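Local coordinates for ancylostoma secreted protein 1 (PDB 3NT8), which is a secreted protein of two CAP domains, probably associated with the transition of infective hookworm larvae to parasitism, at residues A269-M274 / E418-A423. Numbering follows the deposited sequence.
Sequences AKMLKM and EGLCSA
Met271 lays its CG against CD2 of Leu420, 3.5 Å apart, the two side chains side by side and pointing the same way. Here the chain close to its C-terminus, held by the Cys408–Cys421 disulfide, is joined to the second CAP domain of the protein, on the loop leading into edge strand 275-276. Beyond the contact Met271 packs on Arg249 and Val252 of helix 235-253.

The backbones make a single bridge of parallel type, with Cys421 gripping the residues on either side of Leu272. Cys421 N donates to Met271 O at 2.9 Å, and Lys273 N returns a nearly straight bond (169°) to Cys421 O. Met271 O also receives a CA-H contact from Leu420 CA at 3.2 Å. The touching parts run 84° apart, and the pairing is confined to this single bridge.

Around the bridge the side chains close in at several points. Leu272 CD2 lies beside Cys421 CB, while Cys421 SG, committed to its disulfide, sits 3.7 Å from Lys270 CA. Lys270 NZ forms a salt bridge with Asp365 OD2. Lys273 has CG anti to its backbone N (chi1 -173°) and stays extended beyond, crossing Leu420 at about a right angle. Its CB lies 4.0 Å from Leu420 CB and its CD passes near Ser422 OG. At the far end Lys273 NZ faces Glu418 OE2 at 3.9 Å, a long and presumably weak salt bridge.

One water completes the junction, accepting from Met271 N and donating to Gly419 O at 2.9 Å.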
loop_
_atom_site.group_PDB
_atom_site.type_symbol
_atom_site.label_atom_id
_atom_site.label_comp_id
_atom_site.label_asym_id
_atom_site.label_seq_id
_atom_site.Cartn_x
_atom_site.Cartn_y
_atom_site.Cartn_z
ATOM N N ALA A 269 -20.680 17.340 10.872
ATOM C CA ALA A 269 -22.023 17.828 10.478
ATOM C C ALA A 269 -22.189 18.144 8.993
ATOM O O ALA A 269 -23.321 18.086 8.469
ATOM C CB ALA A 269 -22.427 19.078 11.298
ATOM N N LYS A 270 -21.121 18.589 8.334
ATOM C CA LYS A 270 -21.236 18.979 6.916
ATOM C C LYS A 270 -20.017 18.606 6.064
ATOM O O LYS A 270 -19.411 19.480 5.416
ATOM C CB LYS A 270 -21.537 20.485 6.779
ATOM C CG LYS A 270 -20.555 21.435 7.442
ATOM C CD LYS A 270 -20.969 22.854 7.179
ATOM C CE LYS A 270 -19.831 23.754 7.701
ATOM N NZ LYS A 270 -18.432 23.306 7.150
ATOM N N MET A 271 -19.680 17.319 6.080
ATOM C CA MET A 271 -18.549 16.757 5.359
ATOM C C MET A 271 -18.877 16.554 3.910
ATOM O O MET A 271 -19.680 15.715 3.573
ATOM C CB MET A 271 -18.122 15.427 5.985
ATOM C CG MET A 271 -16.859 14.832 5.362
ATOM S SD MET A 271 -15.279 15.651 5.796
ATOM C CE MET A 271 -15.296 15.335 7.578
ATOM N N LEU A 272 -18.261 17.329 3.043
ATOM C CA LEU A 272 -18.604 17.290 1.630
ATOM C C LEU A 272 -17.981 16.081 0.903
ATOM O O LEU A 272 -16.858 15.622 1.219
ATOM C CB LEU A 272 -18.112 18.577 0.983
ATOM C CG LEU A 272 -18.827 19.851 1.432
ATOM C CD1 LEU A 272 -17.923 21.013 1.002
ATOM C CD2 LEU A 272 -20.198 19.949 0.802
ATOM N N LYS A 273 -18.721 15.559 -0.061
ATOM C CA LYS A 273 -18.238 14.442 -0.859
ATOM C C LYS A 273 -17.307 15.005 -1.905
ATOM O O LYS A 273 -17.669 15.937 -2.593
ATOM C CB LYS A 273 -19.412 13.715 -1.558
ATOM C CG LYS A 273 -18.990 12.411 -2.287
ATOM C CD LYS A 273 -20.237 11.613 -2.766
ATOM C CE LYS A 273 -19.864 10.211 -3.218
ATOM N NZ LYS A 273 -21.010 9.610 -3.937
ATOM N N MET A 274 -16.115 14.437 -2.033
ATOM C CA MET A 274 -15.165 14.920 -3.045
ATOM C C MET A 274 -15.526 14.472 -4.448
ATOM O O MET A 274 -15.998 13.364 -4.663
ATOM C CB MET A 274 -13.721 14.461 -2.742
ATOM C CG MET A 274 -13.046 15.200 -1.611
ATOM S SD MET A 274 -11.518 14.426 -1.087
ATOM C CE MET A 274 -10.885 15.780 -0.101
ATOM N N GLU A 418 -23.922 7.139 4.924
ATOM C CA GLU A 418 -22.645 7.592 4.321
ATOM C C GLU A 418 -22.111 8.898 5.000
ATOM O O GLU A 418 -20.954 8.959 5.384
ATOM C CB GLU A 418 -22.817 7.768 2.796
ATOM C CG GLU A 418 -21.586 8.018 2.031
ATOM C CD GLU A 418 -21.835 8.480 0.593
ATOM O OE1 GLU A 418 -22.876 9.097 0.314
ATOM O OE2 GLU A 418 -20.954 8.258 -0.273
ATOM N N GLY A 419 -22.963 9.915 5.164
ATOM C CA GLY A 419 -22.644 11.090 5.962
ATOM C C GLY A 419 -21.877 12.150 5.202
ATOM O O GLY A 419 -21.118 12.902 5.775
ATOM N N LEU A 420 -22.098 12.215 3.892
ATOM C CA LEU A 420 -21.412 13.137 2.972
ATOM C C LEU A 420 -22.395 14.012 2.183
ATOM O O LEU A 420 -23.263 13.486 1.491
ATOM C CB LEU A 420 -20.541 12.326 1.998
ATOM C CG LEU A 420 -19.325 11.577 2.558
ATOM C CD1 LEU A 420 -18.692 10.653 1.509
ATOM C CD2 LEU A 420 -18.278 12.498 3.126
ATOM N N CYS A 421 -22.253 15.336 2.310
ATOM C CA CYS A 421 -23.072 16.281 1.550
ATOM C C CYS A 421 -22.648 16.327 0.066
ATOM O O CYS A 421 -21.486 16.532 -0.261
ATOM C CB CYS A 421 -23.022 17.693 2.147
ATOM S SG CYS A 421 -23.082 17.813 3.953
ATOM N N SER A 422 -23.602 16.151 -0.831
ATOM C CA SER A 422 -23.303 16.050 -2.255
ATOM C C SER A 422 -24.364 16.840 -2.985
ATOM O O SER A 422 -25.534 16.884 -2.588
ATOM C CB SER A 422 -23.328 14.555 -2.702
ATOM O OG SER A 422 -22.849 14.300 -4.032
ATOM N N ALA A 423 -23.941 17.501 -4.047
ATOM C CA ALA A 423 -24.920 17.946 -5.049
ATOM C C ALA A 423 -24.725 17.278 -6.455
ATOM O O ALA A 423 -25.730 16.955 -7.119
ATOM C CB ALA A 423 -25.029 19.495 -5.098
HETATM O O HOH W 1 -21.735 15.333 7.270
#